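PDB 4H3K: RNA polymerase II subunit A C-terminal domain phosphatase SSU72 from Homo sapiens, which removes phosphate from serine and threonine residues of the C-terminal domain of RNA polymerase II and takes part in RNA processing and termination. Local coordinates for residues 34-39 / 106-111; 73-78 / 82-87; 183-186 / 190-193. The protein carries 1 engineered substitution. All coordinates share one frame; numbering follows the deposited sequence.

Contact 1: residues 34-39 / 106-111; sequences SNQNRS and DRNKRI. With PO4 (phosphate ion), chain F.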
ATOM      1  N   SER B  34      -0.163 -23.768   1.011  1.00 27.91           N
ATOM      2  CA  SER B  34      -1.226 -24.522   0.345  1.00 28.74           C
ATOM      3  C   SER B  34      -2.640 -24.034   0.682  1.00 28.52           C
ATOM      4  O   SER B  34      -3.594 -24.545   0.119  1.00 29.04           O
ATOM      5  CB  SER B  34      -1.098 -25.997   0.705  1.00 29.74           C
ATOM      6  OG  SER B  34       0.150 -26.500   0.239  1.00 31.83           O
ATOM      7  N   ASN B  35      -2.760 -23.054   1.594  1.00 27.40           N
ATOM      8  CA  ASN B  35      -4.069 -22.615   2.160  1.00 26.89           C
ATOM      9  C   ASN B  35      -4.885 -23.821   2.637  1.00 27.36           C
ATOM     10  O   ASN B  35      -6.084 -23.978   2.306  1.00 28.45           O
ATOM     11  CB  ASN B  35      -4.845 -21.771   1.148  1.00 26.00           C
ATOM     12  CG  ASN B  35      -5.975 -20.983   1.767  1.00 28.20           C
ATOM     13  OD1 ASN B  35      -6.012 -20.681   2.998  1.00 29.57           O
ATOM     14  ND2 ASN B  35      -6.901 -20.604   0.925  1.00 23.88           N
ATOM     15  N   GLN B  36      -4.231 -24.670   3.425  1.00 26.87           N
ATOM     16  CA  GLN B  36      -4.889 -25.883   3.946  1.00 27.24           C
ATOM     17  C   GLN B  36      -4.872 -25.939   5.471  1.00 27.30           C
ATOM     18  O   GLN B  36      -5.856 -26.345   6.085  1.00 25.19           O
ATOM     19  CB  GLN B  36      -4.172 -27.119   3.440  1.00 27.86           C
ATOM     20  CG  GLN B  36      -4.404 -27.414   1.964  1.00 29.65           C
ATOM     21  CD  GLN B  36      -5.851 -27.856   1.711  1.00 33.63           C
ATOM     22  OE1 GLN B  36      -6.589 -28.144   2.643  1.00 32.43           O
ATOM     23  NE2 GLN B  36      -6.255 -27.881   0.452  1.00 37.03           N
ATOM     24  N   ASN B  37      -3.729 -25.548   6.053  1.00 26.27           N
ATOM     25  CA  ASN B  37      -3.442 -25.826   7.450  1.00 26.71           C
ATOM     26  C   ASN B  37      -3.179 -24.551   8.277  1.00 25.82           C
ATOM     27  O   ASN B  37      -4.060 -24.104   8.977  1.00 26.24           O
ATOM     28  CB  ASN B  37      -2.287 -26.853   7.549  1.00 27.70           C
ATOM     29  CG  ASN B  37      -1.888 -27.174   8.994  1.00 28.52           C
ATOM     30  OD1 ASN B  37      -0.715 -27.442   9.290  1.00 30.82           O
ATOM     31  ND2 ASN B  37      -2.852 -27.166   9.878  1.00 23.97           N
ATOM     32  N   ARG B  38      -1.981 -23.971   8.192  1.00 25.00           N
ATOM     33  CA  ARG B  38      -1.653 -22.808   9.029  1.00 24.49           C
ATOM     34  C   ARG B  38      -2.591 -21.606   8.820  1.00 24.24           C
ATOM     35  O   ARG B  38      -3.089 -21.005   9.784  1.00 24.29           O
ATOM     36  CB  ARG B  38      -0.180 -22.451   8.852  1.00 25.51           C
ATOM     37  CG  ARG B  38       0.721 -23.594   9.329  1.00 25.09           C
ATOM     38  CD  ARG B  38       2.118 -23.465   8.751  1.00 24.15           C
ATOM     39  NE  ARG B  38       2.132 -23.698   7.297  1.00 24.72           N
ATOM     40  CZ  ARG B  38       3.179 -23.468   6.516  1.00 25.98           C
ATOM     41  NH1 ARG B  38       4.304 -22.996   7.043  1.00 27.53           N
ATOM     42  NH2 ARG B  38       3.115 -23.694   5.197  1.00 25.85           N
ATOM     43  N   SER B  39      -2.874 -21.280   7.565  1.00 23.30           N
ATOM     44  CA  SER B  39      -3.714 -20.131   7.267  1.00 23.07           C
ATOM     45  C   SER B  39      -5.187 -20.389   7.591  1.00 23.76           C
ATOM     46  O   SER B  39      -5.893 -19.469   7.967  1.00 25.41           O
ATOM     47  CB  SER B  39      -3.547 -19.663   5.786  1.00 22.03           C
ATOM     48  OG  SER B  39      -3.779 -20.760   4.882  1.00 25.19           O
ATOM     49  N   ASP B 106     -12.662 -31.174   6.157  1.00 39.89           N
ATOM     50  CA  ASP B 106     -14.031 -30.901   6.586  1.00 40.74           C
ATOM     51  C   ASP B 106     -14.151 -29.541   7.258  1.00 39.64           C
ATOM     52  O   ASP B 106     -15.067 -28.777   6.955  1.00 40.01           O
ATOM     53  CB  ASP B 106     -14.498 -31.992   7.549  1.00 42.46           C
ATOM     54  CG  ASP B 106     -15.933 -31.815   7.966  1.00 46.12           C
ATOM     55  OD1 ASP B 106     -16.817 -31.921   7.095  1.00 49.10           O
ATOM     56  OD2 ASP B 106     -16.177 -31.561   9.163  1.00 49.07           O
ATOM     57  N   ARG B 107     -13.234 -29.235   8.169  1.00 38.36           N
ATOM     58  CA  ARG B 107     -13.174 -27.883   8.779  1.00 37.21           C
ATOM     59  C   ARG B 107     -13.074 -26.801   7.674  1.00 36.25           C
ATOM     60  O   ARG B 107     -13.785 -25.772   7.706  1.00 34.97           O
ATOM     61  CB  ARG B 107     -11.979 -27.800   9.751  1.00 36.89           C
ATOM     62  CG  ARG B 107     -11.859 -26.550  10.616  1.00 36.61           C
ATOM     63  CD  ARG B 107     -11.277 -25.319   9.863  1.00 32.10           C
ATOM     64  NE  ARG B 107     -10.015 -25.578   9.165  1.00 32.53           N
ATOM     65  CZ  ARG B 107      -8.849 -25.822   9.757  1.00 31.84           C
ATOM     66  NH1 ARG B 107      -8.750 -25.821  11.088  1.00 33.96           N
ATOM     67  NH2 ARG B 107      -7.775 -26.043   9.013  1.00 32.00           N
ATOM     68  N   ASN B 108     -12.201 -27.058   6.694  1.00 35.51           N
ATOM     69  CA  ASN B 108     -11.920 -26.099   5.634  1.00 35.33           C
ATOM     70  C   ASN B 108     -13.161 -25.832   4.803  1.00 36.30           C
ATOM     71  O   ASN B 108     -13.490 -24.681   4.511  1.00 35.22           O
ATOM     72  CB  ASN B 108     -10.745 -26.579   4.740  1.00 34.83           C
ATOM     73  CG  ASN B 108      -9.381 -26.504   5.452  1.00 32.61           C
ATOM     74  OD1 ASN B 108      -9.279 -25.966   6.544  1.00 27.72           O
ATOM     75  ND2 ASN B 108      -8.337 -27.073   4.834  1.00 32.89           N
ATOM     76  N   LYS B 109     -13.854 -26.911   4.451  1.00 37.63           N
ATOM     77  CA  LYS B 109     -15.073 -26.825   3.659  1.00 40.33           C
ATOM     78  C   LYS B 109     -16.119 -25.922   4.309  1.00 40.20           C
ATOM     79  O   LYS B 109     -16.823 -25.181   3.624  1.00 41.26           O
ATOM     80  CB  LYS B 109     -15.675 -28.219   3.418  1.00 41.55           C
ATOM     81  CG  LYS B 109     -16.506 -28.262   2.135  1.00 46.20           C
ATOM     82  CD  LYS B 109     -17.653 -29.253   2.207  1.00 51.00           C
ATOM     83  CE  LYS B 109     -18.718 -28.885   1.173  1.00 55.00           C
ATOM     84  NZ  LYS B 109     -20.061 -29.400   1.579  1.00 58.06           N
ATOM     85  N   ARG B 110     -16.207 -25.994   5.629  1.00 40.11           N
ATOM     86  CA  ARG B 110     -17.144 -25.184   6.399  1.00 41.00           C
ATOM     87  C   ARG B 110     -16.774 -23.719   6.410  1.00 40.28           C
ATOM     88  O   ARG B 110     -17.575 -22.897   6.833  1.00 40.52           O
ATOM     89  CB  ARG B 110     -17.220 -25.705   7.830  1.00 42.02           C
ATOM     90  CG  ARG B 110     -18.015 -26.998   7.901  1.00 45.63           C
ATOM     91  CD  ARG B 110     -17.830 -27.748   9.208  1.00 50.88           C
ATOM     92  NE  ARG B 110     -18.110 -29.183   9.028  1.00 56.07           N
ATOM     93  CZ  ARG B 110     -19.324 -29.705   8.819  1.00 59.64           C
ATOM     94  NH1 ARG B 110     -20.399 -28.929   8.752  1.00 62.08           N
ATOM     95  NH2 ARG B 110     -19.469 -31.017   8.672  1.00 61.84           N
ATOM     96  N   ILE B 111     -15.567 -23.382   5.944  1.00 38.37           N
ATOM     97  CA  ILE B 111     -15.180 -21.974   5.852  1.00 37.46           C
ATOM     98  C   ILE B 111     -15.421 -21.406   4.447  1.00 37.31           C
ATOM     99  O   ILE B 111     -15.949 -20.296   4.286  1.00 37.23           O
ATOM    100  CB  ILE B 111     -13.710 -21.752   6.281  1.00 36.96           C
ATOM    101  CG1 ILE B 111     -13.560 -21.989   7.794  1.00 38.37           C
ATOM    102  CG2 ILE B 111     -13.248 -20.333   5.858  1.00 35.16           C
ATOM    103  CD1 ILE B 111     -12.096 -22.123   8.278  1.00 39.11           C
TER
HETATM  104  P   PO4 F 201      -0.413 -24.820   4.712  1.00 30.93           P
HETATM  105  O1  PO4 F 201      -1.728 -24.202   4.349  1.00 33.14           O
HETATM  106  O2  PO4 F 201      -0.463 -26.348   4.558  1.00 34.16           O
HETATM  107  O3  PO4 F 201      -0.042 -24.529   6.153  1.00 32.20           O
HETATM  108  O4  PO4 F 201       0.721 -24.309   3.870  1.00 30.75           O
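Gln-36 meets Asn-108 where the phosphate-binding loop of the active site touches the C-terminal part of helix 101-109. The loop fits the CX5R signature of cysteine-based phosphatases. Ser-32 stands at the cysteine position, probably as the engineered substitution, and Arg-38 is the arginine.

Asn-108 points its amide at the loop. Its ND2 gives a hydrogen bond of 2.9 Å to the backbone O of Gln-36. The donor lies in the carbonyl plane, on a lone pair, and the N-H...O angle is 158°. The same ND2 makes a weak bond of 3.0 Å to Gln-36 OE1. The Gln-36 chain starts away from the helix, with CG anti to its own carbonyl carbon (chi1 -73°), then bends at chi2 and returns OE1 to Asn-108. The two side chains cross at about a right angle, and their amide planes stand 42° apart.

Arg-107 fixes the rotation of the Asn-108 amide. Its guanidinium comes side-on, and both NE and NH2 bond to Asn-108 OD1. This grip leaves ND2 turned to the loop. Arg-107 NH1 forms a salt bridge with Glu-41, so the arginine also ties this helix to helix 38-48.

The loop's other side wraps a phosphate ion, probably from the crystallisation liquor. Backbone N atoms of Ser-34, Gln-36, Asn-37 and Arg-38 all bond to it. Gln-36 is thus held twice, by its N to the phosphate and by its O to Asn-108. This helix is a second shell behind the anion site. Arg-38 reaches round the ion edge-on: NE bonds to phosphate O3 at 2.6 Å, and NH2 bonds to phosphate O4 at 2.8 Å.

Contact 2: residues 73-78 / 82-87; sequences NVYDFK and DQMYND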
ATOM      1  N   ASN B  73       0.392 -35.741  -1.189  1.00 38.45           N
ATOM      2  CA  ASN B  73      -0.650 -35.634  -2.193  1.00 38.25           C
ATOM      3  C   ASN B  73      -0.635 -34.243  -2.785  1.00 37.58           C
ATOM      4  O   ASN B  73      -0.503 -33.242  -2.070  1.00 35.74           O
ATOM      5  CB  ASN B  73      -1.988 -35.927  -1.554  1.00 37.43           C
ATOM      6  CG  ASN B  73      -2.073 -37.343  -1.059  1.00 40.03           C
ATOM      7  OD1 ASN B  73      -2.087 -38.282  -1.859  1.00 42.78           O
ATOM      8  ND2 ASN B  73      -2.107 -37.519   0.261  1.00 37.36           N
ATOM      9  N   VAL B  74      -0.760 -34.163  -4.097  1.00 37.27           N
ATOM     10  CA  VAL B  74      -0.692 -32.866  -4.742  1.00 36.64           C
ATOM     11  C   VAL B  74      -1.970 -32.599  -5.521  1.00 37.62           C
ATOM     12  O   VAL B  74      -2.485 -33.509  -6.176  1.00 38.16           O
ATOM     13  CB  VAL B  74       0.553 -32.756  -5.655  1.00 37.58           C
ATOM     14  CG1 VAL B  74       0.529 -31.454  -6.409  1.00 39.58           C
ATOM     15  CG2 VAL B  74       1.826 -32.833  -4.836  1.00 35.41           C
ATOM     16  N   TYR B  75      -2.469 -31.361  -5.442  1.00 36.62           N
ATOM     17  CA  TYR B  75      -3.657 -30.902  -6.179  1.00 37.64           C
ATOM     18  C   TYR B  75      -3.443 -29.514  -6.804  1.00 37.66           C
ATOM     19  O   TYR B  75      -2.576 -28.742  -6.369  1.00 36.03           O
ATOM     20  CB  TYR B  75      -4.863 -30.812  -5.236  1.00 37.38           C
ATOM     21  CG  TYR B  75      -5.193 -32.109  -4.579  1.00 39.61           C
ATOM     22  CD1 TYR B  75      -6.064 -33.019  -5.186  1.00 43.23           C
ATOM     23  CD2 TYR B  75      -4.627 -32.445  -3.357  1.00 40.92           C
ATOM     24  CE1 TYR B  75      -6.364 -34.240  -4.580  1.00 44.21           C
ATOM     25  CE2 TYR B  75      -4.922 -33.651  -2.741  1.00 42.77           C
ATOM     26  CZ  TYR B  75      -5.789 -34.539  -3.355  1.00 43.94           C
ATOM     27  OH  TYR B  75      -6.066 -35.724  -2.735  1.00 45.97           O
ATOM     28  N   ASP B  76      -4.257 -29.205  -7.809  1.00 38.84           N
ATOM     29  CA  ASP B  76      -4.381 -27.859  -8.333  1.00 40.26           C
ATOM     30  C   ASP B  76      -5.139 -26.990  -7.305  1.00 39.25           C
ATOM     31  O   ASP B  76      -5.932 -27.496  -6.506  1.00 38.87           O
ATOM     32  CB  ASP B  76      -5.152 -27.890  -9.666  1.00 42.54           C
ATOM     33  CG  ASP B  76      -4.961 -26.617 -10.488  1.00 46.72           C
ATOM     34  OD1 ASP B  76      -5.191 -25.500  -9.971  1.00 50.45           O
ATOM     35  OD2 ASP B  76      -4.593 -26.724 -11.684  1.00 55.51           O
ATOM     36  N   PHE B  77      -4.900 -25.685  -7.322  1.00 38.48           N
ATOM     37  CA  PHE B  77      -5.721 -24.760  -6.532  1.00 38.00           C
ATOM     38  C   PHE B  77      -7.210 -24.693  -6.937  1.00 39.73           C
ATOM     39  O   PHE B  77      -8.049 -24.260  -6.133  1.00 39.82           O
ATOM     40  CB  PHE B  77      -5.115 -23.363  -6.556  1.00 36.59           C
ATOM     41  CG  PHE B  77      -4.196 -23.104  -5.425  1.00 34.36           C
ATOM     42  CD1 PHE B  77      -2.838 -23.384  -5.547  1.00 33.91           C
ATOM     43  CD2 PHE B  77      -4.675 -22.559  -4.222  1.00 32.32           C
ATOM     44  CE1 PHE B  77      -1.959 -23.132  -4.498  1.00 31.43           C
ATOM     45  CE2 PHE B  77      -3.799 -22.294  -3.160  1.00 31.36           C
ATOM     46  CZ  PHE B  77      -2.447 -22.595  -3.286  1.00 31.67           C
ATOM     47  N   LYS B  78      -7.531 -25.121  -8.164  1.00 40.96           N
ATOM     48  CA  LYS B  78      -8.909 -25.164  -8.643  1.00 42.69           C
ATOM     49  C   LYS B  78      -9.747 -26.269  -7.986  1.00 42.53           C
ATOM     50  O   LYS B  78     -10.952 -26.280  -8.129  1.00 43.60           O
ATOM     51  CB  LYS B  78      -8.955 -25.282 -10.185  1.00 44.49           C
ATOM     52  CG  LYS B  78      -8.572 -23.986 -10.905  1.00 47.14           C
ATOM     53  CD  LYS B  78      -7.862 -24.257 -12.213  1.00 52.75           C
ATOM     54  CE  LYS B  78      -6.773 -23.208 -12.441  1.00 56.61           C
ATOM     55  NZ  LYS B  78      -7.111 -22.203 -13.509  1.00 60.84           N
ATOM     56  N   ASP B  82     -13.820 -30.392  -0.664  1.00 40.34           N
ATOM     57  CA  ASP B  82     -14.703 -31.559  -0.758  1.00 42.56           C
ATOM     58  C   ASP B  82     -14.177 -32.595  -1.758  1.00 43.32           C
ATOM     59  O   ASP B  82     -14.195 -33.790  -1.470  1.00 44.84           O
ATOM     60  CB  ASP B  82     -16.110 -31.100  -1.126  1.00 43.37           C
ATOM     61  CG  ASP B  82     -17.131 -32.177  -0.936  1.00 46.38           C
ATOM     62  OD1 ASP B  82     -17.395 -32.527   0.228  1.00 48.20           O
ATOM     63  OD2 ASP B  82     -17.638 -32.685  -1.955  1.00 48.05           O
ATOM     64  N   GLN B  83     -13.687 -32.154  -2.913  1.00 43.87           N
ATOM     65  CA  GLN B  83     -13.075 -33.090  -3.870  1.00 44.98           C
ATOM     66  C   GLN B  83     -11.845 -33.767  -3.257  1.00 44.40           C
ATOM     67  O   GLN B  83     -11.677 -34.972  -3.391  1.00 44.54           O
ATOM     68  CB  GLN B  83     -12.756 -32.421  -5.218  1.00 45.10           C
ATOM     69  CG  GLN B  83     -14.007 -32.013  -5.978  1.00 46.91           C
ATOM     70  CD  GLN B  83     -13.734 -31.109  -7.166  1.00 48.26           C
ATOM     71  OE1 GLN B  83     -13.037 -30.109  -7.060  1.00 48.59           O
ATOM     72  NE2 GLN B  83     -14.302 -31.461  -8.316  1.00 51.95           N
ATOM     73  N   MET B  84     -11.028 -33.005  -2.526  1.00 43.00           N
ATOM     74  CA  MET B  84      -9.850 -33.563  -1.845  1.00 42.80           C
ATOM     75  C   MET B  84     -10.248 -34.574  -0.785  1.00 43.26           C
ATOM     76  O   MET B  84      -9.610 -35.628  -0.638  1.00 43.57           O
ATOM     77  CB  MET B  84      -8.990 -32.463  -1.207  1.00 41.24           C
ATOM     78  CG  MET B  84      -8.274 -31.598  -2.196  1.00 41.40           C
ATOM     79  SD  MET B  84      -7.554 -30.163  -1.373  1.00 38.51           S
ATOM     80  CE  MET B  84      -7.615 -28.999  -2.732  1.00 39.69           C
ATOM     81  N   TYR B  85     -11.302 -34.237  -0.052  1.00 43.76           N
ATOM     82  CA  TYR B  85     -11.859 -35.106   0.975  1.00 45.44           C
ATOM     83  C   TYR B  85     -12.231 -36.457   0.362  1.00 46.65           C
ATOM     84  O   TYR B  85     -11.778 -37.501   0.834  1.00 46.52           O
ATOM     85  CB  TYR B  85     -13.082 -34.451   1.613  1.00 45.59           C
ATOM     86  CG  TYR B  85     -13.649 -35.203   2.793  1.00 48.49           C
ATOM     87  CD1 TYR B  85     -14.536 -36.262   2.609  1.00 50.70           C
ATOM     88  CD2 TYR B  85     -13.302 -34.845   4.099  1.00 49.78           C
ATOM     89  CE1 TYR B  85     -15.059 -36.954   3.695  1.00 52.62           C
ATOM     90  CE2 TYR B  85     -13.810 -35.536   5.188  1.00 51.57           C
ATOM     91  CZ  TYR B  85     -14.692 -36.587   4.976  1.00 52.48           C
ATOM     92  OH  TYR B  85     -15.200 -37.262   6.058  1.00 55.27           O
ATOM     93  N   ASN B  86     -13.020 -36.419  -0.708  1.00 48.23           N
ATOM     94  CA  ASN B  86     -13.506 -37.654  -1.352  1.00 50.56           C
ATOM     95  C   ASN B  86     -12.389 -38.447  -2.005  1.00 51.28           C
ATOM     96  O   ASN B  86     -12.366 -39.663  -1.916  1.00 52.66           O
ATOM     97  CB  ASN B  86     -14.602 -37.347  -2.362  1.00 51.09           C
ATOM     98  CG  ASN B  86     -15.823 -36.738  -1.714  1.00 51.99           C
ATOM     99  OD1 ASN B  86     -16.234 -37.151  -0.638  1.00 52.36           O
ATOM    100  ND2 ASN B  86     -16.406 -35.750  -2.365  1.00 53.23           N
ATOM    101  N   ASP B  87     -11.465 -37.751  -2.650  1.00 51.61           N
ATOM    102  CA  ASP B  87     -10.257 -38.376  -3.175  1.00 52.87           C
ATOM    103  C   ASP B  87      -9.482 -39.110  -2.070  1.00 52.98           C
ATOM    104  O   ASP B  87      -9.107 -40.272  -2.240  1.00 53.89           O
ATOM    105  CB  ASP B  87      -9.371 -37.343  -3.872  1.00 52.22           C
ATOM    106  CG  ASP B  87      -8.103 -37.952  -4.456  1.00 54.61           C
ATOM    107  OD1 ASP B  87      -8.208 -38.770  -5.392  1.00 57.86           O
ATOM    108  OD2 ASP B  87      -6.997 -37.611  -3.990  1.00 55.67           O
TER
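A Met-aromatic contact between Tyr-75 and Met-84 joins the two-stranded antiparallel sheet of 62-64 and 73-75 to helix 81-98. Met-84 CG lies over the centre of the Tyr-75 ring, 3.7 Å from the centroid and 3° off the normal. This is a CH-pi contact. Met-84 SD sits over the face too, 4.6 Å from the ring centroid. The Met-84 chain, extended beyond CG (chi2 169°), lies antiparallel along the tyrosine and brings CE to 4.1 Å from Tyr-75 CB.

The far end of the ring is polar. Tyr-75 OH donates to Asp-87 OD2 near the ring plane, and the carboxylate stands almost perpendicular to the ring. The modelled separation is very short and its exact length is doubtful. Replacing Tyr-75 by alanine is likely to leave Asp-87 without its hydroxyl mate and Met-84 CG without the ring it covers.

Past the strand, Asp-76 OD1 accepts from Lys-78 N at 3.0 Å, an Asx turn. Tyr-75 also touches Leu-64 of the partner strand and Leu-88 of helix 81-98. Met-84 reaches Leu-64 too, and packs on Leu-105 of helix 101-109.

Contact 3: residues 183-186 / 190-193; sequences QHTE and NEID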
ATOM      1  N   GLN B 183      -5.323  -4.194  17.132  1.00 40.06           N
ATOM      2  CA  GLN B 183      -6.646  -3.583  17.330  1.00 42.14           C
ATOM      3  C   GLN B 183      -6.817  -2.685  18.554  1.00 42.24           C
ATOM      4  O   GLN B 183      -7.639  -1.777  18.521  1.00 43.31           O
ATOM      5  CB  GLN B 183      -7.743  -4.648  17.333  1.00 43.33           C
ATOM      6  CG  GLN B 183      -8.166  -4.994  15.932  1.00 47.39           C
ATOM      7  CD  GLN B 183      -9.577  -4.539  15.628  1.00 49.54           C
ATOM      8  OE1 GLN B 183      -9.806  -3.448  15.095  1.00 52.70           O
ATOM      9  NE2 GLN B 183     -10.533  -5.372  15.981  1.00 53.07           N
ATOM     10  N   HIS B 184      -6.086  -2.948  19.632  1.00 41.56           N
ATOM     11  CA  HIS B 184      -6.173  -2.104  20.827  1.00 41.32           C
ATOM     12  C   HIS B 184      -5.270  -0.878  20.741  1.00 40.86           C
ATOM     13  O   HIS B 184      -5.374   0.038  21.561  1.00 40.61           O
ATOM     14  CB  HIS B 184      -5.805  -2.891  22.082  1.00 41.57           C
ATOM     15  CG  HIS B 184      -6.898  -3.779  22.568  1.00 43.42           C
ATOM     16  ND1 HIS B 184      -7.953  -3.312  23.322  1.00 45.59           N
ATOM     17  CD2 HIS B 184      -7.097  -5.108  22.417  1.00 41.71           C
ATOM     18  CE1 HIS B 184      -8.763  -4.320  23.601  1.00 47.18           C
ATOM     19  NE2 HIS B 184      -8.272  -5.417  23.048  1.00 41.65           N
ATOM     20  N   THR B 185      -4.368  -0.847  19.770  1.00 38.76           N
ATOM     21  CA  THR B 185      -3.474   0.299  19.706  1.00 38.99           C
ATOM     22  C   THR B 185      -4.159   1.504  19.107  1.00 38.14           C
ATOM     23  O   THR B 185      -4.973   1.399  18.202  1.00 37.54           O
ATOM     24  CB  THR B 185      -2.147   0.029  18.980  1.00 38.74           C
ATOM     25  OG1 THR B 185      -2.369  -0.008  17.566  1.00 39.03           O
ATOM     26  CG2 THR B 185      -1.530  -1.282  19.462  1.00 40.20           C
ATOM     27  N   GLU B 186      -3.819   2.644  19.680  1.00 38.53           N
ATOM     28  CA  GLU B 186      -4.179   3.966  19.173  1.00 39.76           C
ATOM     29  C   GLU B 186      -3.861   4.113  17.667  1.00 36.61           C
ATOM     30  O   GLU B 186      -4.718   4.486  16.863  1.00 37.54           O
ATOM     31  CB  GLU B 186      -3.426   5.035  20.009  1.00 40.38           C
ATOM     32  CG  GLU B 186      -3.944   6.470  19.901  1.00 47.92           C
ATOM     33  CD  GLU B 186      -5.058   6.792  20.907  1.00 56.62           C
ATOM     34  OE1 GLU B 186      -6.204   6.289  20.740  1.00 59.28           O
ATOM     35  OE2 GLU B 186      -4.786   7.564  21.863  1.00 59.70           O
ATOM     36  N   ASN B 190       2.231   3.529  13.822  1.00 23.44           N
ATOM     37  CA  ASN B 190       3.224   4.100  14.721  1.00 24.49           C
ATOM     38  C   ASN B 190       3.674   3.139  15.849  1.00 24.18           C
ATOM     39  O   ASN B 190       4.796   3.277  16.368  1.00 23.56           O
ATOM     40  CB  ASN B 190       2.706   5.408  15.320  1.00 23.21           C
ATOM     41  CG  ASN B 190       3.808   6.232  15.970  1.00 25.95           C
ATOM     42  OD1 ASN B 190       3.689   6.677  17.138  1.00 28.64           O
ATOM     43  ND2 ASN B 190       4.862   6.458  15.238  1.00 18.79           N
ATOM     44  N   GLU B 191       2.833   2.161  16.189  1.00 24.22           N
ATOM     45  CA  GLU B 191       3.137   1.258  17.320  1.00 25.02           C
ATOM     46  C   GLU B 191       3.448  -0.209  16.978  1.00 24.25           C
ATOM     47  O   GLU B 191       3.895  -0.994  17.853  1.00 24.67           O
ATOM     48  CB  GLU B 191       1.971   1.269  18.314  1.00 25.82           C
ATOM     49  CG  GLU B 191       1.686   2.648  18.924  1.00 31.59           C
ATOM     50  CD  GLU B 191       0.366   2.649  19.689  1.00 38.77           C
ATOM     51  OE1 GLU B 191       0.014   1.569  20.259  1.00 40.24           O
ATOM     52  OE2 GLU B 191      -0.321   3.706  19.688  1.00 41.87           O
ATOM     53  N   ILE B 192       3.196  -0.600  15.734  1.00 23.81           N
ATOM     54  CA  ILE B 192       3.295  -2.009  15.342  1.00 22.37           C
ATOM     55  C   ILE B 192       4.716  -2.539  15.538  1.00 22.43           C
ATOM     56  O   ILE B 192       4.911  -3.652  16.027  1.00 22.13           O
ATOM     57  CB  ILE B 192       2.804  -2.247  13.884  1.00 23.10           C
ATOM     58  CG1 ILE B 192       2.766  -3.756  13.585  1.00 22.74           C
ATOM     59  CG2 ILE B 192       3.662  -1.426  12.845  1.00 22.33           C
ATOM     60  CD1 ILE B 192       2.092  -4.149  12.254  1.00 26.96           C
ATOM     61  N   ASP B 193       5.726  -1.754  15.200  1.00 21.74           N
ATOM     62  CA  ASP B 193       7.105  -2.299  15.392  1.00 23.06           C
ATOM     63  C   ASP B 193       7.465  -2.539  16.867  1.00 23.24           C
ATOM     64  O   ASP B 193       8.012  -3.584  17.228  1.00 22.71           O
ATOM     65  CB  ASP B 193       8.136  -1.441  14.682  1.00 23.29           C
ATOM     66  CG  ASP B 193       8.121  -1.696  13.190  1.00 25.17           C
ATOM     67  OD1 ASP B 193       8.580  -2.805  12.760  1.00 25.19           O
ATOM     68  OD2 ASP B 193       7.573  -0.830  12.469  1.00 24.93           O
TER
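Thr-185 and Glu-191 meet at the turn between helix 165-184 and helix 188-203, in a region predicted to form a coiled coil. Across the turn, the Glu-191 carboxylate lies against carbon atoms. Glu-191 OE1 is modelled 2.9 Å from Thr-185 CB, an approach so close that its exact value is doubtful. The same oxygen lies 3.3 Å from Thr-185 CG2. Glu-191 OE2 is 3.4 Å from Glu-186 CB. Glu-191 reaches this far because its chain is extended beyond CG (chi2 169°).

The polar bonds run to residues beside the contact. Thr-185 OG1 bonds to the backbone O of Ile-182, in the last turns of helix 165-184. Glu-191 OE2 accepts a weak bond from Asp-187 N. Asp-187 OD1 in turn accepts from Asn-190 N, which is consistent with Asp-187 as the N-cap of helix 188-203.

Packing continues outward: Asn-190 and Asp-193 lie against a chain of another protein in the assembly.

Like charges also come near. Glu-186 OE2 and Glu-191 OE2 are 6.3 Å apart, and the Glu-186 chain turns its carboxylate out from the contact. The chemistry implies a modest surface contact, in which the nearby Glu-186 carboxylate would, if anything, mildly disfavour the negative charge of Glu-191.

How the contacts relate
From the N terminus, the chain leaves strand 27-32 and enters the phosphate loop at 34-39. After helix 38-48 and strand 52-57 it reaches the two-stranded sheet. Contact 2 closes a short loop between strand 73-75 and the start of helix 81-98. The chain continues through helix 101-109, where contact 1 closes a longer loop that encloses contact 2. These two touch: Gln-36 NE2 packs on Met-84 SD at 3.2 Å. Together they tie the small sheet and helices 81-98 and 101-109 to the active-site loop. Contact 3 follows in series and closes the turn between helices 165-184 and 188-203, on the opposite side of the chain's centre. Its centre is about 29 Å from that of contact 1.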